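Local coordinates for protein CDP-glucose-4,6-dehydratase (Yersinia pseudotuberculosis, PDB 1RKX) that catalyses the 4,6-dehydration of CDP-D-glucose, as an NAD-binding member of the short-chain dehydrogenase/reductase family, at residues Ser169-Asn173 with Ser174-Pro178; Ala246-Leu249 with Tyr250-Ala254; Asp68-Lys71 with Leu72-Ile76; Glu237-Ser240 with Gly241-Leu244. All blocks are in the same frame, centred on the assembly; numbering follows the deposited sequence.

Contact 1: Ser169-Asn173 with Ser174-Pro178; sequences SSYRN and SFFNP
The Tyr-171 and Phe-175 rings meet in a T-shaped (edge-to-face) pair one turn apart on helix 156-175. The edge of Phe-175 is turned toward the face of Tyr-171, with centroids 5.1 Å apart and planes at 60°. Phe-175 CD1 lies 3.5 Å from Tyr-171 CD2, and Phe-175 CE1 stands over the tyrosine face toward its rim. Phe-176 CE1 comes to the edge of the same tyrosine ring. The tyrosine hydroxyl bonds to Glu-116. Tyr-171 and Phe-176 pack on helix 100-121, and Phe-175 makes a cation-pi contact with its Arg-119.

Ser-170 O takes two donors from Ser-174: N at 2.8 Å and OG at 2.9 Å. The second is possible because Ser-174 OG sits beside its own backbone N, chi1 -53°, which points it back along the helix. Phe-175 N bonds to Tyr-171 O at 2.7 Å. After Phe-176 leaves helical angles, the Asn-177 side chain takes over. Its ND2 reaches Asn-173 O at 3.1 Å, in the carbonyl plane and on a lone pair, with an N-H...O angle of 162°. Asn-177 OD1 accepts from Ala-179 N.

Ser-170 OG bonds to Tyr-154 O of the second subunit, which also packs on Asn-173 and Ser-174. The last turn therefore presents aromatic rings to its own subunit and small polar side chains to the neighbouring one, while a side-chain amide serves a carbonyl beyond the regular helical bonding.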
loop_
_atom_site.group_PDB
_atom_site.type_symbol
_atom_site.label_atom_id
_atom_site.label_comp_id
_atom_site.label_asym_id
_atom_site.label_seq_id
_atom_site.Cartn_x
_atom_site.Cartn_y
_atom_site.Cartn_z
ATOM N N SER C 169 1.778 -12.528 -16.519
ATOM C CA SER C 169 0.473 -12.075 -16.043
ATOM C C SER C 169 -0.448 -11.687 -17.207
ATOM O O SER C 169 -1.631 -12.052 -17.230
ATOM C CB SER C 169 0.650 -10.878 -15.108
ATOM O OG SER C 169 -0.599 -10.377 -14.690
ATOM N N SER C 170 0.090 -10.943 -18.172
ATOM C CA SER C 170 -0.718 -10.523 -19.313
ATOM C C SER C 170 -1.095 -11.696 -20.212
ATOM O O SER C 170 -2.236 -11.781 -20.665
ATOM C CB SER C 170 0.007 -9.469 -20.149
ATOM O OG SER C 170 -0.781 -9.110 -21.284
ATOM N N TYR C 171 -0.147 -12.592 -20.476
ATOM C CA TYR C 171 -0.442 -13.742 -21.326
ATOM C C TYR C 171 -1.537 -14.586 -20.689
ATOM O O TYR C 171 -2.441 -15.057 -21.377
ATOM C CB TYR C 171 0.808 -14.595 -21.562
ATOM C CG TYR C 171 1.407 -14.400 -22.939
ATOM C CD1 TYR C 171 2.169 -13.268 -23.239
ATOM C CD2 TYR C 171 1.166 -15.319 -23.961
ATOM C CE1 TYR C 171 2.672 -13.055 -24.526
ATOM C CE2 TYR C 171 1.659 -15.117 -25.250
ATOM C CZ TYR C 171 2.409 -13.986 -25.526
ATOM O OH TYR C 171 2.896 -13.790 -26.803
ATOM N N ARG C 172 -1.460 -14.765 -19.373
ATOM C CA ARG C 172 -2.464 -15.546 -18.659
ATOM C C ARG C 172 -3.831 -14.877 -18.767
ATOM O O ARG C 172 -4.825 -15.517 -19.124
ATOM C CB ARG C 172 -2.081 -15.697 -17.181
ATOM C CG ARG C 172 -3.103 -16.460 -16.338
ATOM C CD ARG C 172 -2.556 -16.756 -14.944
ATOM N NE ARG C 172 -2.131 -15.535 -14.268
ATOM C CZ ARG C 172 -1.019 -15.416 -13.550
ATOM N NH1 ARG C 172 -0.198 -16.448 -13.401
ATOM N NH2 ARG C 172 -0.723 -14.252 -12.984
ATOM N N ASN C 173 -3.881 -13.586 -18.463
ATOM C CA ASN C 173 -5.131 -12.838 -18.515
ATOM C C ASN C 173 -5.740 -12.775 -19.907
ATOM O O ASN C 173 -6.960 -12.865 -20.066
ATOM C CB ASN C 173 -4.909 -11.411 -18.011
ATOM C CG ASN C 173 -4.804 -11.331 -16.502
ATOM O OD1 ASN C 173 -4.351 -10.326 -15.955
ATOM N ND2 ASN C 173 -5.235 -12.387 -15.819
ATOM N N SER C 174 -4.883 -12.618 -20.911
ATOM C CA SER C 174 -5.329 -12.498 -22.290
ATOM C C SER C 174 -5.582 -13.807 -23.029
ATOM O O SER C 174 -6.552 -13.914 -23.779
ATOM C CB SER C 174 -4.313 -11.684 -23.092
ATOM O OG SER C 174 -4.037 -10.439 -22.468
ATOM N N PHE C 175 -4.720 -14.797 -22.819
ATOM C CA PHE C 175 -4.848 -16.056 -23.546
ATOM C C PHE C 175 -5.081 -17.336 -22.746
ATOM O O PHE C 175 -5.492 -18.350 -23.315
ATOM C CB PHE C 175 -3.616 -16.228 -24.433
ATOM C CG PHE C 175 -3.253 -14.984 -25.205
ATOM C CD1 PHE C 175 -2.065 -14.303 -24.937
ATOM C CD2 PHE C 175 -4.104 -14.484 -26.190
ATOM C CE1 PHE C 175 -1.732 -13.142 -25.639
ATOM C CE2 PHE C 175 -3.781 -13.324 -26.899
ATOM C CZ PHE C 175 -2.591 -12.652 -26.623
ATOM N N PHE C 176 -4.817 -17.305 -21.446
ATOM C CA PHE C 176 -5.015 -18.487 -20.605
ATOM C C PHE C 176 -5.841 -18.075 -19.393
ATOM O O PHE C 176 -5.587 -18.516 -18.268
ATOM C CB PHE C 176 -3.664 -19.046 -20.136
ATOM C CG PHE C 176 -2.682 -19.301 -21.251
ATOM C CD1 PHE C 176 -1.484 -18.593 -21.316
ATOM C CD2 PHE C 176 -2.943 -20.263 -22.226
ATOM C CE1 PHE C 176 -0.556 -18.842 -22.332
ATOM C CE2 PHE C 176 -2.026 -20.521 -23.244
ATOM C CZ PHE C 176 -0.828 -19.810 -23.298
ATOM N N ASN C 177 -6.824 -17.216 -19.631
ATOM C CA ASN C 177 -7.678 -16.703 -18.569
ATOM C C ASN C 177 -8.437 -17.810 -17.845
ATOM O O ASN C 177 -8.991 -18.710 -18.474
ATOM C CB ASN C 177 -8.672 -15.685 -19.143
ATOM C CG ASN C 177 -9.402 -14.914 -18.063
ATOM O OD1 ASN C 177 -10.148 -15.488 -17.272
ATOM N ND2 ASN C 177 -9.185 -13.603 -18.023
ATOM N N PRO C 178 -8.461 -17.760 -16.504
ATOM C CA PRO C 178 -9.158 -18.765 -15.696
ATOM C C PRO C 178 -10.610 -18.926 -16.131
ATOM O O PRO C 178 -11.154 -20.031 -16.125
ATOM C CB PRO C 178 -9.035 -18.206 -14.281
ATOM C CG PRO C 178 -7.699 -17.536 -14.315
ATOM C CD PRO C 178 -7.752 -16.798 -15.639
#

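Contact 2: Ala246-Leu249 with Tyr250-Ala254; sequences AQKL and YTDGA
Lys-248 O accepts two backbone donors near the C-terminal end of helix 236-251. Asp-252 N lies 2.7 Å from Lys-248 O, tilted from the carbonyl plane. Gly-253 N is 3.2 Å from the same oxygen and lies in that plane. One carbonyl thus takes two successive amides.

Earlier donors follow the regular i to i+4 pattern. Tyr-250 N bonds to Ala-246 O at 2.9 Å, and Thr-251 N to Gln-247 O at 2.9 Å with an N-H...O angle of 174°. Thr-251 OG1 is 3.1 Å from Gln-247 O, but the hydroxyl has another acceptor nearby, so this bond is uncertain.

Gly-253 is the first residue to leave helical angles. Its phi is positive (105°), a conformation with no room for a CB beside the preceding carbonyl O. The helix packs against the parallel sheet of the Rossmann-type domain. The glycine CA also makes a CA-H...O contact of 3.3 Å with Leu-249 O.

The polar ends of the longer side chains find partners elsewhere. Tyr-250 OH bonds to Glu-82, and its ring meets Phe-6 edge-to-face and Lys-10 in a cation-pi contact. Lys-248 NZ bonds to Leu-314 O and stays 6.0 Å from Asp-252 OD2. Leu-249 turns to the central sheet and packs on Ala-187 and Ala-189.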
loop_
_atom_site.group_PDB
_atom_site.type_symbol
_atom_site.label_atom_id
_atom_site.label_comp_id
_atom_site.label_asym_id
_atom_site.label_seq_id
_atom_site.Cartn_x
_atom_site.Cartn_y
_atom_site.Cartn_z
ATOM N N ALA C 246 3.284 -27.778 -10.016
ATOM C CA ALA C 246 2.976 -28.316 -11.336
ATOM C C ALA C 246 1.856 -29.344 -11.245
ATOM O O ALA C 246 0.930 -29.349 -12.058
ATOM C CB ALA C 246 4.216 -28.959 -11.942
ATOM N N GLN C 247 1.951 -30.220 -10.253
ATOM C CA GLN C 247 0.943 -31.254 -10.082
ATOM C C GLN C 247 -0.422 -30.626 -9.836
ATOM O O GLN C 247 -1.417 -31.039 -10.428
ATOM C CB GLN C 247 1.313 -32.176 -8.916
ATOM C CG GLN C 247 0.638 -33.530 -9.008
ATOM C CD GLN C 247 0.899 -34.400 -7.800
ATOM O OE1 GLN C 247 1.997 -34.386 -7.233
ATOM N NE2 GLN C 247 -0.105 -35.177 -7.405
ATOM N N LYS C 248 -0.466 -29.615 -8.974
ATOM C CA LYS C 248 -1.723 -28.950 -8.668
ATOM C C LYS C 248 -2.289 -28.195 -9.864
ATOM O O LYS C 248 -3.494 -28.211 -10.088
ATOM C CB LYS C 248 -1.558 -28.013 -7.470
ATOM C CG LYS C 248 -1.498 -28.752 -6.144
ATOM C CD LYS C 248 -1.594 -27.801 -4.971
ATOM C CE LYS C 248 -1.786 -28.555 -3.663
ATOM N NZ LYS C 248 -0.661 -29.484 -3.375
ATOM N N LEU C 249 -1.424 -27.532 -10.626
ATOM C CA LEU C 249 -1.872 -26.809 -11.814
ATOM C C LEU C 249 -2.485 -27.808 -12.795
ATOM O O LEU C 249 -3.492 -27.526 -13.443
ATOM C CB LEU C 249 -0.689 -26.104 -12.488
ATOM C CG LEU C 249 -0.121 -24.864 -11.789
ATOM C CD1 LEU C 249 1.243 -24.525 -12.381
ATOM C CD2 LEU C 249 -1.090 -23.707 -11.931
ATOM N N TYR C 250 -1.861 -28.975 -12.893
ATOM C CA TYR C 250 -2.319 -30.018 -13.803
ATOM C C TYR C 250 -3.669 -30.594 -13.386
ATOM O O TYR C 250 -4.624 -30.595 -14.166
ATOM C CB TYR C 250 -1.284 -31.146 -13.859
ATOM C CG TYR C 250 -1.558 -32.198 -14.917
ATOM C CD1 TYR C 250 -0.847 -32.210 -16.114
ATOM C CD2 TYR C 250 -2.535 -33.178 -14.722
ATOM C CE1 TYR C 250 -1.095 -33.169 -17.093
ATOM C CE2 TYR C 250 -2.796 -34.141 -15.698
ATOM C CZ TYR C 250 -2.072 -34.131 -16.879
ATOM O OH TYR C 250 -2.324 -35.080 -17.847
ATOM N N THR C 251 -3.740 -31.064 -12.146
ATOM C CA THR C 251 -4.953 -31.684 -11.626
ATOM C C THR C 251 -6.072 -30.744 -11.202
ATOM O O THR C 251 -7.231 -30.996 -11.514
ATOM C CB THR C 251 -4.627 -32.596 -10.434
ATOM O OG1 THR C 251 -4.197 -31.793 -9.330
ATOM C CG2 THR C 251 -3.521 -33.577 -10.802
ATOM N N ASP C 252 -5.740 -29.666 -10.497
ATOM C CA ASP C 252 -6.769 -28.739 -10.035
ATOM C C ASP C 252 -7.066 -27.589 -10.990
ATOM O O ASP C 252 -8.212 -27.156 -11.095
ATOM C CB ASP C 252 -6.414 -28.197 -8.648
ATOM C CG ASP C 252 -6.387 -29.287 -7.593
ATOM O OD1 ASP C 252 -7.061 -30.319 -7.793
ATOM O OD2 ASP C 252 -5.706 -29.113 -6.560
ATOM N N GLY C 253 -6.045 -27.081 -11.671
ATOM C CA GLY C 253 -6.282 -26.016 -12.627
ATOM C C GLY C 253 -5.905 -24.582 -12.296
ATOM O O GLY C 253 -4.953 -24.311 -11.559
ATOM N N ALA C 254 -6.680 -23.661 -12.866
ATOM C CA ALA C 254 -6.480 -22.222 -12.722
ATOM C C ALA C 254 -6.413 -21.689 -11.299
ATOM O O ALA C 254 -5.877 -20.601 -11.068
ATOM C CB ALA C 254 -7.562 -21.478 -13.496
#

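Contact 3: Asp68-Lys71 with Leu72-Ile76; sequences DQNK and LLESI
Asn-70 and Glu-74 are brought alongside each other by different first torsions. In Asn-70, CG is anti to the backbone N (chi1 -161°), which stands the amide outward from helix 69-79, with ND2 on the side of Glu-74. In Glu-74, CG lies beside its own backbone N (chi1 -69°), and a bend at chi2 carries the carboxylate out in the same direction as the amide. The two flat groups lie side by side with planes 27° apart.

Asn-70 ND2 is 3.8 Å from CG of Glu-74, so the amide touches the methylene and not the acid. The carboxylate is engaged by Arg-77 in a salt bridge. The other branch, Asn-70 OD1, is 3.9 Å from CD2 of Leu-73, whose side chain runs across it at a slant.

Asp-68 is the N-cap. Its OD1 accepts from Lys-71 N at 3.2 Å, and the donor comes from above the carboxylate plane. Its backbone O meanwhile takes Leu-72 N at 3.0 Å. Regular helical bonds then follow: Glu-74 N to Asn-70 O at 2.9 Å and Ser-75 N to Lys-71 O at 3.0 Å.

This helix follows strand 60-63 in the Rossmann-type fold. Leu-72 packs on Tyr-39 and Tyr-113 and lies about 4 Å, side chain to side chain, from the NAD-binding Ile-66. Lys-71 NZ bonds to Ile-63 O, and Ser-75 OG to Glu-62.

The cap satisfies an amide of the first turn that has no helical carbonyl before it. Its negative charge is also likely to be favoured at the positive end of the helix dipole.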
loop_
_atom_site.group_PDB
_atom_site.type_symbol
_atom_site.label_atom_id
_atom_site.label_comp_id
_atom_site.label_asym_id
_atom_site.label_seq_id
_atom_site.Cartn_x
_atom_site.Cartn_y
_atom_site.Cartn_z
ATOM N N ASP C 68 15.173 -17.680 -30.381
ATOM C CA ASP C 68 14.862 -18.138 -31.732
ATOM C C ASP C 68 13.400 -18.577 -31.644
ATOM O O ASP C 68 13.111 -19.743 -31.383
ATOM C CB ASP C 68 15.745 -19.335 -32.103
ATOM C CG ASP C 68 15.628 -19.718 -33.570
ATOM O OD1 ASP C 68 14.539 -19.538 -34.150
ATOM O OD2 ASP C 68 16.627 -20.216 -34.137
ATOM N N GLN C 69 12.488 -17.641 -31.868
ATOM C CA GLN C 69 11.058 -17.906 -31.765
ATOM C C GLN C 69 10.539 -19.141 -32.496
ATOM O O GLN C 69 9.818 -19.958 -31.911
ATOM C CB GLN C 69 10.266 -16.682 -32.233
ATOM C CG GLN C 69 8.756 -16.810 -32.017
ATOM C CD GLN C 69 7.995 -15.572 -32.465
ATOM O OE1 GLN C 69 8.594 -14.554 -32.808
ATOM N NE2 GLN C 69 6.667 -15.654 -32.456
ATOM N N ASN C 70 10.891 -19.285 -33.769
ATOM C CA ASN C 70 10.397 -20.425 -34.526
ATOM C C ASN C 70 11.016 -21.754 -34.107
ATOM O O ASN C 70 10.324 -22.773 -34.038
ATOM C CB ASN C 70 10.613 -20.217 -36.025
ATOM C CG ASN C 70 9.733 -21.124 -36.856
ATOM O OD1 ASN C 70 8.513 -20.946 -36.906
ATOM N ND2 ASN C 70 10.338 -22.116 -37.499
ATOM N N LYS C 71 12.315 -21.751 -33.835
ATOM C CA LYS C 71 12.985 -22.978 -33.420
ATOM C C LYS C 71 12.409 -23.475 -32.096
ATOM O O LYS C 71 12.324 -24.677 -31.865
ATOM C CB LYS C 71 14.490 -22.749 -33.280
ATOM C CG LYS C 71 15.254 -24.001 -32.879
ATOM C CD LYS C 71 16.746 -23.740 -32.798
ATOM C CE LYS C 71 17.479 -24.990 -32.355
ATOM N NZ LYS C 71 18.946 -24.774 -32.276
ATOM N N LEU C 72 12.018 -22.545 -31.225
ATOM C CA LEU C 72 11.437 -22.911 -29.935
ATOM C C LEU C 72 10.022 -23.451 -30.145
ATOM O O LEU C 72 9.623 -24.431 -29.514
ATOM C CB LEU C 72 11.407 -21.697 -29.001
ATOM C CG LEU C 72 10.739 -21.895 -27.636
ATOM C CD1 LEU C 72 11.360 -23.077 -26.898
ATOM C CD2 LEU C 72 10.890 -20.613 -26.820
ATOM N N LEU C 73 9.269 -22.802 -31.031
ATOM C CA LEU C 73 7.906 -23.227 -31.341
ATOM C C LEU C 73 7.925 -24.657 -31.881
ATOM O O LEU C 73 7.131 -25.504 -31.460
ATOM C CB LEU C 73 7.295 -22.288 -32.383
ATOM C CG LEU C 73 6.020 -22.715 -33.122
ATOM C CD1 LEU C 73 4.842 -22.773 -32.154
ATOM C CD2 LEU C 73 5.746 -21.717 -34.253
ATOM N N GLU C 74 8.836 -24.918 -32.815
ATOM C CA GLU C 74 8.959 -26.242 -33.416
ATOM C C GLU C 74 9.375 -27.296 -32.397
ATOM O O GLU C 74 8.830 -28.399 -32.386
ATOM C CB GLU C 74 9.976 -26.218 -34.561
ATOM C CG GLU C 74 9.523 -25.433 -35.777
ATOM C CD GLU C 74 8.216 -25.947 -36.347
ATOM O OE1 GLU C 74 8.127 -27.159 -36.641
ATOM O OE2 GLU C 74 7.277 -25.139 -36.501
ATOM N N SER C 75 10.342 -26.954 -31.550
ATOM C CA SER C 75 10.824 -27.881 -30.531
ATOM C C SER C 75 9.680 -28.296 -29.608
ATOM O O SER C 75 9.595 -29.452 -29.184
ATOM C CB SER C 75 11.945 -27.233 -29.713
ATOM O OG SER C 75 12.440 -28.118 -28.720
ATOM N N ILE C 76 8.800 -27.351 -29.306
ATOM C CA ILE C 76 7.664 -27.619 -28.438
ATOM C C ILE C 76 6.556 -28.375 -29.177
ATOM O O ILE C 76 6.010 -29.353 -28.658
ATOM C CB ILE C 76 7.099 -26.302 -27.855
ATOM C CG1 ILE C 76 8.147 -25.666 -26.929
ATOM C CG2 ILE C 76 5.799 -26.576 -27.103
ATOM C CD1 ILE C 76 7.786 -24.279 -26.413
#

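Contact 4: Glu237-Ser240 with Gly241-Leu244; sequences EPLS and GYLL
Gly-241 N faces two carbonyls of the preceding turn, and both bonds are weak. Glu-237 O lies 3.4 Å from it and Pro-238 O 2.9 Å, the latter at a strongly bent angle. Glu-237 O also accepts from Ser-240 OG, at 2.6 Å. That hydroxyl stands between the backbone N and the carbonyl carbon of its residue (chi1 64°), which aims it back at the carbonyl. It also bonds to Trp-316 and Tyr-353.

Tyr-242 comes next. Its N bonds to Pro-238 O at 2.9 Å, in the carbonyl plane. The same oxygen lies over one face of the tyrosine ring, toward the rim, 3.0 Å from CD2. Chi1 (-61°), with CG beside the backbone N, brings the ring back over the preceding turn, and chi2 (175°) turns its face to Pro-238 O. Its outer end then meets Pro-238 CB, 4.0 Å from CZ, while Leu-239 CD1 crosses to CE1 at 4.0 Å. The phenol OH bonds to NZ of Lys-21, an NAD-binding residue, so this buried part of helix 236-251, in the Rossmann-type fold, supplies a second-shell partner to the cofactor site.

Leu-243 N bonds to Leu-239 O. The Leu-243 side chain packs on Leu-25 and Trp-28 of helix 20-31, joining the two helices. Leu-244 N closes the segment on Ser-240 O at 3.0 Å, and Leu-244 CB rests against that same oxygen.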
loop_
_atom_site.group_PDB
_atom_site.type_symbol
_atom_site.label_atom_id
_atom_site.label_comp_id
_atom_site.label_asym_id
_atom_site.label_seq_id
_atom_site.Cartn_x
_atom_site.Cartn_y
_atom_site.Cartn_z
ATOM N N GLU C 237 15.005 -27.833 -2.516
ATOM C CA GLU C 237 13.909 -27.216 -1.765
ATOM C C GLU C 237 12.937 -26.469 -2.689
ATOM O O GLU C 237 11.752 -26.790 -2.727
ATOM C CB GLU C 237 14.472 -26.282 -0.687
ATOM C CG GLU C 237 15.423 -26.989 0.294
ATOM C CD GLU C 237 14.723 -27.588 1.512
ATOM O OE1 GLU C 237 13.634 -28.194 1.367
ATOM O OE2 GLU C 237 15.275 -27.466 2.626
ATOM N N PRO C 238 13.413 -25.457 -3.435
ATOM C CA PRO C 238 12.449 -24.784 -4.306
ATOM C C PRO C 238 11.930 -25.718 -5.399
ATOM O O PRO C 238 10.764 -25.641 -5.780
ATOM C CB PRO C 238 13.242 -23.604 -4.869
ATOM C CG PRO C 238 14.671 -24.090 -4.822
ATOM C CD PRO C 238 14.719 -24.777 -3.475
ATOM N N LEU C 239 12.791 -26.603 -5.894
ATOM C CA LEU C 239 12.374 -27.533 -6.940
ATOM C C LEU C 239 11.212 -28.405 -6.464
ATOM O O LEU C 239 10.296 -28.701 -7.233
ATOM C CB LEU C 239 13.553 -28.405 -7.389
ATOM C CG LEU C 239 14.363 -27.863 -8.578
ATOM C CD1 LEU C 239 14.806 -26.433 -8.308
ATOM C CD2 LEU C 239 15.558 -28.766 -8.842
ATOM N N SER C 240 11.235 -28.812 -5.197
ATOM C CA SER C 240 10.140 -29.626 -4.680
ATOM C C SER C 240 8.867 -28.796 -4.757
ATOM O O SER C 240 7.795 -29.319 -5.045
ATOM C CB SER C 240 10.409 -30.074 -3.235
ATOM O OG SER C 240 10.462 -28.983 -2.328
ATOM N N GLY C 241 8.995 -27.493 -4.518
ATOM C CA GLY C 241 7.840 -26.615 -4.591
ATOM C C GLY C 241 7.336 -26.490 -6.019
ATOM O O GLY C 241 6.130 -26.485 -6.256
ATOM N N TYR C 242 8.260 -26.388 -6.974
ATOM C CA TYR C 242 7.897 -26.280 -8.392
ATOM C C TYR C 242 7.125 -27.528 -8.831
ATOM O O TYR C 242 6.136 -27.435 -9.552
ATOM C CB TYR C 242 9.148 -26.160 -9.272
ATOM C CG TYR C 242 10.039 -24.958 -9.015
ATOM C CD1 TYR C 242 11.255 -24.823 -9.687
ATOM C CD2 TYR C 242 9.685 -23.974 -8.089
ATOM C CE1 TYR C 242 12.099 -23.742 -9.447
ATOM C CE2 TYR C 242 10.533 -22.883 -7.836
ATOM C CZ TYR C 242 11.733 -22.777 -8.515
ATOM O OH TYR C 242 12.581 -21.723 -8.252
ATOM N N LEU C 243 7.597 -28.695 -8.401
ATOM C CA LEU C 243 6.957 -29.962 -8.761
ATOM C C LEU C 243 5.568 -30.058 -8.146
ATOM O O LEU C 243 4.610 -30.447 -8.814
ATOM C CB LEU C 243 7.819 -31.144 -8.303
ATOM C CG LEU C 243 9.168 -31.333 -9.009
ATOM C CD1 LEU C 243 10.029 -32.320 -8.231
ATOM C CD2 LEU C 243 8.944 -31.817 -10.437
ATOM N N LEU C 244 5.459 -29.696 -6.869
ATOM C CA LEU C 244 4.179 -29.727 -6.171
ATOM C C LEU C 244 3.184 -28.808 -6.868
ATOM O O LEU C 244 2.023 -29.167 -7.073
ATOM C CB LEU C 244 4.368 -29.280 -4.719
ATOM C CG LEU C 244 3.116 -29.224 -3.847
ATOM C CD1 LEU C 244 2.503 -30.622 -3.735
ATOM C CD2 LEU C 244 3.487 -28.691 -2.467
#

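How the contacts relate
Contacts 4 and 2 are successive parts of helix 236-251, with centres 14 Å apart. The Tyr-242 side chain of contact 4 is about 6 Å from NAD and about 3 Å from the side chain of NAD-binding Lys-21. Ala-246 of contact 2 is about 11 Å, side chain to side chain, from NAD-binding Met-87. Contact 3 also lies beside the pocket, with the Asp-68 side chain about 8 Å from NAD. Its centre is 26 Å from that of contact 4. Contact 1 is away from the annotated sites. It touches contact 2, where Pro-178 CB meets Ala-254 CB at 3.7 Å. Contacts 1 and 3 share a neighbour in helix 100-121, though their nearest atoms stay about 7 Å apart.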